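Local structure of 5-formyl-3-hydroxy-2-methylpyridine 4-carboxylate 5-dehydrogenase (Mesorhizobium japonicum MAFF 303099, 4OM8) at the interface of chains A and B. The protein catalyses the NAD(+)-dependent oxidation of 5-formyl-3-hydroxy-2-methylpyridine-4-carboxylate in vitamin B6 breakdown and, as a dismutase, also reduces it with NADH to 4-pyridoxic acid. Sequence-based numbering; all coordinates share one arbitrary frame. Chains: chain A/B, 5-formyl-3-hydroxy-2-methylpyridine 4-carboxylate 5-dehydrogenase.

Contact 1: the interface of chains A and B. Residues chain A 190, 220, 224, 227-229; chain B 194, 212, 216-217, 221.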
ATOM      1  N   VAL A 190      -6.139  -1.304   8.887  1.00  7.67           N
ATOM      2  CA  VAL A 190      -5.709  -0.354   7.884  1.00  8.97           C
ATOM      3  C   VAL A 190      -6.031  -0.905   6.486  1.00  8.78           C
ATOM      4  O   VAL A 190      -6.493  -0.165   5.609  1.00  8.26           O
ATOM      5  CB  VAL A 190      -4.214  -0.018   8.034  1.00  8.43           C
ATOM      6  CG1 VAL A 190      -3.762   0.925   6.930  1.00  8.67           C
ATOM      7  CG2 VAL A 190      -3.953   0.624   9.397  1.00  8.53           C
ATOM      8  N   ILE A 220      -0.113   4.087  -4.435  1.00  8.80           N
ATOM      9  CA  ILE A 220      -0.177   3.914  -2.985  1.00  9.09           C
ATOM     10  C   ILE A 220       0.700   2.750  -2.505  1.00  9.39           C
ATOM     11  O   ILE A 220       1.616   2.960  -1.729  1.00 10.21           O
ATOM     12  CB  ILE A 220      -1.639   3.705  -2.505  1.00  8.41           C
ATOM     13  CG1 ILE A 220      -2.464   4.935  -2.870  1.00 10.71           C
ATOM     14  CG2 ILE A 220      -1.681   3.502  -0.991  1.00 11.33           C
ATOM     15  CD1 ILE A 220      -3.943   4.793  -2.620  1.00 10.37           C
ATOM     16  N   ILE A 224       4.089   3.197  -0.377  1.00 10.21           N
ATOM     17  CA  ILE A 224       4.012   2.837   1.050  1.00  9.53           C
ATOM     18  C   ILE A 224       4.938   1.669   1.403  1.00  9.61           C
ATOM     19  O   ILE A 224       5.413   1.558   2.543  1.00 11.24           O
ATOM     20  CB  ILE A 224       2.550   2.509   1.448  1.00 10.18           C
ATOM     21  CG1 ILE A 224       1.691   3.780   1.411  1.00 13.60           C
ATOM     22  CG2 ILE A 224       2.474   1.854   2.824  1.00 11.00           C
ATOM     23  CD1 ILE A 224       1.877   4.679   2.599  1.00 16.23           C
ATOM     24  N   ILE A 227       7.960   3.780   1.942  1.00 11.45           N
ATOM     25  CA  ILE A 227       7.751   4.847   2.908  1.00 10.19           C
ATOM     26  C   ILE A 227       6.448   4.613   3.674  1.00 10.58           C
ATOM     27  O   ILE A 227       5.383   4.786   3.108  1.00 13.41           O
ATOM     28  CB  ILE A 227       7.669   6.222   2.209  1.00 12.80           C
ATOM     29  CG1 ILE A 227       8.878   6.445   1.292  1.00 14.46           C
ATOM     30  CG2 ILE A 227       7.574   7.337   3.255  1.00 15.68           C
ATOM     31  CD1 ILE A 227       8.605   7.433   0.169  1.00 19.09           C
ATOM     32  N   GLY A 228       6.531   4.242   4.950  1.00 10.93           N
ATOM     33  CA  GLY A 228       5.328   3.978   5.729  1.00 12.12           C
ATOM     34  C   GLY A 228       4.456   5.208   5.907  1.00 10.59           C
ATOM     35  O   GLY A 228       4.925   6.329   5.729  1.00 11.37           O
ATOM     36  N   PRO A 229       3.173   5.001   6.258  1.00  9.99           N
ATOM     37  CA  PRO A 229       2.228   6.128   6.338  1.00 11.23           C
ATOM     38  C   PRO A 229       2.660   7.300   7.238  1.00 10.11           C
ATOM     39  O   PRO A 229       2.430   8.446   6.848  1.00  9.67           O
ATOM     40  CB  PRO A 229       0.955   5.484   6.907  1.00 12.97           C
ATOM     41  CG  PRO A 229       1.068   4.028   6.605  1.00 15.04           C
ATOM     42  CD  PRO A 229       2.540   3.703   6.571  1.00 10.27           C
TER
ATOM     43  N   LEU B 194      -6.801   5.028   4.074  1.00  7.55           N
ATOM     44  CA  LEU B 194      -5.727   4.311   4.764  1.00  8.78           C
ATOM     45  C   LEU B 194      -5.182   5.163   5.905  1.00  8.05           C
ATOM     46  O   LEU B 194      -5.073   4.698   7.043  1.00  9.73           O
ATOM     47  CB  LEU B 194      -4.615   3.947   3.767  1.00  9.23           C
ATOM     48  CG  LEU B 194      -3.349   3.181   4.155  1.00 14.89           C
ATOM     49  CD1 LEU B 194      -2.724   2.650   2.872  1.00 15.91           C
ATOM     50  CD2 LEU B 194      -2.344   4.063   4.879  1.00 11.57           C
ATOM     51  N   LEU B 212       3.602   1.179  13.435  1.00 12.19           N
ATOM     52  CA  LEU B 212       2.554   1.345  12.437  1.00 10.54           C
ATOM     53  C   LEU B 212       3.179   1.262  11.037  1.00 10.06           C
ATOM     54  O   LEU B 212       2.692   0.546  10.157  1.00 11.50           O
ATOM     55  CB  LEU B 212       1.838   2.695  12.638  1.00 10.76           C
ATOM     56  CG  LEU B 212       0.655   3.111  11.752  1.00 14.05           C
ATOM     57  CD1 LEU B 212       1.054   3.504  10.316  1.00 15.79           C
ATOM     58  CD2 LEU B 212      -0.430   2.047  11.751  1.00 13.95           C
ATOM     59  N   VAL B 216       2.335  -1.497   8.222  1.00  9.47           N
ATOM     60  CA  VAL B 216       1.633  -1.173   6.987  1.00  7.55           C
ATOM     61  C   VAL B 216       2.542  -1.270   5.750  1.00  9.64           C
ATOM     62  O   VAL B 216       2.115  -1.764   4.710  1.00 10.62           O
ATOM     63  CB  VAL B 216       0.979   0.227   7.090  1.00  7.88           C
ATOM     64  CG1 VAL B 216       0.344   0.622   5.763  1.00 10.18           C
ATOM     65  CG2 VAL B 216      -0.074   0.246   8.220  1.00 10.12           C
ATOM     66  N   SER B 217       3.802  -0.847   5.862  1.00  8.26           N
ATOM     67  CA  SER B 217       4.717  -1.014   4.737  1.00  9.23           C
ATOM     68  C   SER B 217       4.830  -2.464   4.306  1.00  9.72           C
ATOM     69  O   SER B 217       4.742  -2.781   3.117  1.00  9.94           O
ATOM     70  CB  SER B 217       6.104  -0.481   5.076  1.00  9.00           C
ATOM     71  OG  SER B 217       6.101   0.939   5.026  1.00  9.83           O
ATOM     72  N   GLY B 221       1.470  -2.244   1.994  1.00  8.31           N
ATOM     73  CA  GLY B 221       2.041  -1.607   0.805  1.00  9.67           C
ATOM     74  C   GLY B 221       2.826  -2.579  -0.075  1.00  9.42           C
ATOM     75  O   GLY B 221       2.651  -2.631  -1.291  1.00 10.46           O
TER
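A:Ile224 and A:Pro229, at the turn between helices 209-226 and 229-236 of chain A, lie against B:Val216 and B:Ser217, and the A:Ile224 helix runs at a marked angle to, and roughly against, helix 209-226 of chain B, with A:Val190 and B:Leu194 of helices 187-203 beside them. B:Val216 points its two methyls at different partners. CG1, anti to its own backbone N (chi1 175°), touches the proline ring at A:Pro229 CG, 3.6 Å away. The same methyl also meets A:Ile224 CG2, the branch methyl, at 3.8 Å. CG2 of B:Val216 is turned towards the methyls of A:Val190, and these two side chains are roughly perpendicular.

The ring of A:Pro229 touches B:Leu212 and B:Leu194 as well. Its CG lies 3.7 Å from B:Leu212 CD1 and 3.8 Å from B:Leu194 CD2. B:Leu194 has CG anti to its backbone N (chi1 -179°), which carries its fork into chain A. There its CG meets A:Val190 CG1 at 3.6 Å. CD1, the other prong, faces A:Ile220 CG2, and the two side chains run antiparallel past one another.

A hydrogen bond borders the apolar patch. The hydroxyl B:Ser217 OG donates to the carbonyl A:Ile224 O at 2.7 Å. The C=O...donor angle is 169°, so the hydroxyl approaches the carbonyl almost head-on. It thus caps a carbonyl of the last turn of the chain A helix, while A:Gly228 passes close by without a side chain.

The patch is part of the two-fold interface of the homodimer. It probably helps fix the turn before helix 229-236 and joins helices 187-203 and 209-226 of the two subunits.

Contact 2: the interface of chains A and B. Residues chain A 256-258, 262-263; chain B 242, 245-246, 249.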
ATOM      1  N   ASP A 256     -20.863   0.812   7.050  1.00 11.01           N
ATOM      2  CA  ASP A 256     -20.915   0.072   8.305  1.00  8.44           C
ATOM      3  C   ASP A 256     -21.194  -1.419   8.143  1.00 10.85           C
ATOM      4  O   ASP A 256     -21.316  -2.128   9.138  1.00 12.40           O
ATOM      5  CB  ASP A 256     -22.000   0.679   9.215  1.00 14.13           C
ATOM      6  CG  ASP A 256     -23.380   0.709   8.554  1.00 14.46           C
ATOM      7  OD1 ASP A 256     -23.613   0.002   7.556  1.00 16.94           O
ATOM      8  OD2 ASP A 256     -24.256   1.462   9.039  1.00 19.62           O
ATOM      9  N   ASP A 257     -21.313  -1.887   6.902  1.00  9.66           N
ATOM     10  CA  ASP A 257     -21.783  -3.254   6.632  1.00  8.84           C
ATOM     11  C   ASP A 257     -21.160  -3.771   5.342  1.00  8.90           C
ATOM     12  O   ASP A 257     -20.183  -3.194   4.865  1.00  9.32           O
ATOM     13  CB  ASP A 257     -23.315  -3.293   6.544  1.00 12.23           C
ATOM     14  CG  ASP A 257     -23.872  -2.360   5.480  1.00 14.66           C
ATOM     15  OD1 ASP A 257     -23.089  -1.784   4.702  1.00 12.62           O
ATOM     16  OD2 ASP A 257     -25.112  -2.206   5.410  1.00 16.51           O
ATOM     17  N   VAL A 258     -21.715  -4.840   4.769  1.00 10.70           N
ATOM     18  CA  VAL A 258     -21.146  -5.408   3.549  1.00 10.52           C
ATOM     19  C   VAL A 258     -21.610  -4.596   2.343  1.00 10.76           C
ATOM     20  O   VAL A 258     -22.783  -4.244   2.235  1.00 13.45           O
ATOM     21  CB  VAL A 258     -21.529  -6.892   3.365  1.00 12.43           C
ATOM     22  CG1 VAL A 258     -20.818  -7.484   2.145  1.00 13.99           C
ATOM     23  CG2 VAL A 258     -21.174  -7.676   4.598  1.00 12.96           C
ATOM     24  N   VAL A 262     -20.261  -6.632  -3.156  1.00 10.97           N
ATOM     25  CA  VAL A 262     -19.696  -7.838  -2.556  1.00 10.09           C
ATOM     26  C   VAL A 262     -20.805  -8.864  -2.273  1.00 10.17           C
ATOM     27  O   VAL A 262     -20.607 -10.064  -2.486  1.00 12.94           O
ATOM     28  CB  VAL A 262     -18.916  -7.500  -1.255  1.00 11.34           C
ATOM     29  CG1 VAL A 262     -18.506  -8.756  -0.479  1.00 12.10           C
ATOM     30  CG2 VAL A 262     -17.684  -6.679  -1.592  1.00 11.70           C
ATOM     31  N   LEU A 263     -21.966  -8.396  -1.803  1.00 10.87           N
ATOM     32  CA  LEU A 263     -23.114  -9.288  -1.616  1.00 10.42           C
ATOM     33  C   LEU A 263     -23.546  -9.900  -2.946  1.00 11.08           C
ATOM     34  O   LEU A 263     -23.876 -11.075  -3.022  1.00 13.76           O
ATOM     35  CB  LEU A 263     -24.287  -8.536  -0.966  1.00 12.78           C
ATOM     36  CG  LEU A 263     -24.039  -8.130   0.485  1.00 14.45           C
ATOM     37  CD1 LEU A 263     -25.178  -7.256   1.009  1.00 15.33           C
ATOM     38  CD2 LEU A 263     -23.846  -9.361   1.372  1.00 12.91           C
TER
ATOM     39  N   LYS B 242     -16.537 -10.667   2.599  1.00 10.61           N
ATOM     40  CA  LYS B 242     -17.902 -10.481   3.096  1.00 10.99           C
ATOM     41  C   LYS B 242     -17.999 -10.751   4.609  1.00 10.51           C
ATOM     42  O   LYS B 242     -18.483  -9.907   5.365  1.00 12.14           O
ATOM     43  CB  LYS B 242     -18.872 -11.386   2.327  1.00 11.30           C
ATOM     44  CG  LYS B 242     -20.292 -11.463   2.895  1.00 11.74           C
ATOM     45  CD  LYS B 242     -21.152 -12.373   2.022  1.00 13.35           C
ATOM     46  CE  LYS B 242     -22.518 -12.627   2.654  1.00 17.34           C
ATOM     47  NZ  LYS B 242     -23.371 -13.471   1.742  1.00 20.56           N
ATOM     48  N   SER B 245     -15.751  -8.083   6.601  1.00 11.48           N
ATOM     49  CA  SER B 245     -16.186  -6.695   6.476  1.00 10.22           C
ATOM     50  C   SER B 245     -17.547  -6.495   7.135  1.00 10.48           C
ATOM     51  O   SER B 245     -17.863  -5.382   7.558  1.00 12.32           O
ATOM     52  CB  SER B 245     -16.220  -6.246   5.010  1.00 13.54           C
ATOM     53  OG  SER B 245     -17.278  -6.853   4.288  1.00 11.15           O
ATOM     54  N   SER B 246     -18.331  -7.567   7.256  1.00 10.56           N
ATOM     55  CA  SER B 246     -19.651  -7.488   7.880  0.53 12.58           C
ATOM     56  C   SER B 246     -19.597  -6.963   9.316  1.00 19.12           C
ATOM     57  O   SER B 246     -20.549  -6.340   9.790  1.00 21.71           O
ATOM     58  CB  SER B 246     -20.348  -8.858   7.847  0.53 13.11           C
ATOM     59  OG  SER B 246     -19.758  -9.809   8.725  0.53 15.20           O
ATOM     60  N   ASN B 249     -16.090  -3.383   9.094  1.00  9.94           N
ATOM     61  CA  ASN B 249     -16.442  -2.053   8.580  1.00  9.75           C
ATOM     62  C   ASN B 249     -17.138  -1.209   9.637  1.00 11.26           C
ATOM     63  O   ASN B 249     -16.918  -0.002   9.728  1.00 11.77           O
ATOM     64  CB  ASN B 249     -17.347  -2.129   7.341  1.00 10.41           C
ATOM     65  CG  ASN B 249     -16.580  -2.421   6.060  1.00  9.90           C
ATOM     66  OD1 ASN B 249     -15.349  -2.408   6.030  1.00 10.38           O
ATOM     67  ND2 ASN B 249     -17.318  -2.687   4.988  1.00 10.15           N
TER
HETATM   68  O   HOH W   1     -24.409 -12.569  -0.471  1.00 18.89           O
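B:Lys242 lies fully extended beneath A:Val258, A:Val262 and A:Leu263, with its aliphatic chain as the contact surface. Its CG is anti to the backbone N (chi1 170°), which sends the chain out across these three residues. The side chains of A:Val258 and A:Val262 cross it at a slant, and A:Leu263 stands roughly perpendicular to it. A:Val262 CG1 rests on B:Lys242 CB at 3.9 Å. Further out, A:Leu263 CD2 meets B:Lys242 CE at 3.8 Å. The amino group NZ lies 2.6 Å from a water, and that water is 3.0 Å from the carbonyl A:Leu263 O. The water thus joins the lysine tip to helix 260-267.

A:Val258 sets its two methyls over helix 238-251 of chain B. CG2, anti to its own carbonyl carbon, packs 3.6 Å from B:Ser246 CB. The same methyl lies near the carbonyl B:Lys242 O and the hydroxyl B:Ser245 OG. CG1 is turned towards B:Lys242 CG.

B:Asn249 makes a direct polar link, about one turn beyond B:Ser246. Its amide nitrogen ND2 donates to the carbonyl A:Asp257 O at 2.9 Å. The bond is fairly straight, 162° at the hydrogen. The oxygen lies close to the amide plane of the asparagine, but the donor is tilted 31° from the plane of the carbonyl. B:Asn249 CB also lies against the backbone of A:Asp256. An alanine here would probably leave A:Asp257 O without this donor and let the 256-258 segment shift more freely over the helix.

The contact seats the 256-258 loop and the start of helix 260-267 of one subunit on helix 238-251 of the other. It probably helps to hold them there, and so adds to the homodimer interface.

Contact 1 and contact 2 lie about 23 Å apart between the centres of their C-alpha atoms and share no residue. Contact 1 uses helices 187-203 and 209-226 of both chains and the start of helix 229-236 of chain A. Contact 2 uses helix 238-251 of chain B and the 256-263 stretch of chain A. By the two-fold symmetry each contact has a twin with the chains exchanged. In each chain helix 238-251 closely follows helix 229-236, which ties contact 1 through chain A to the twin of contact 2. The subunits are thus joined at contact 1 and, some way off, at contact 2 and its twin, which probably limits rocking.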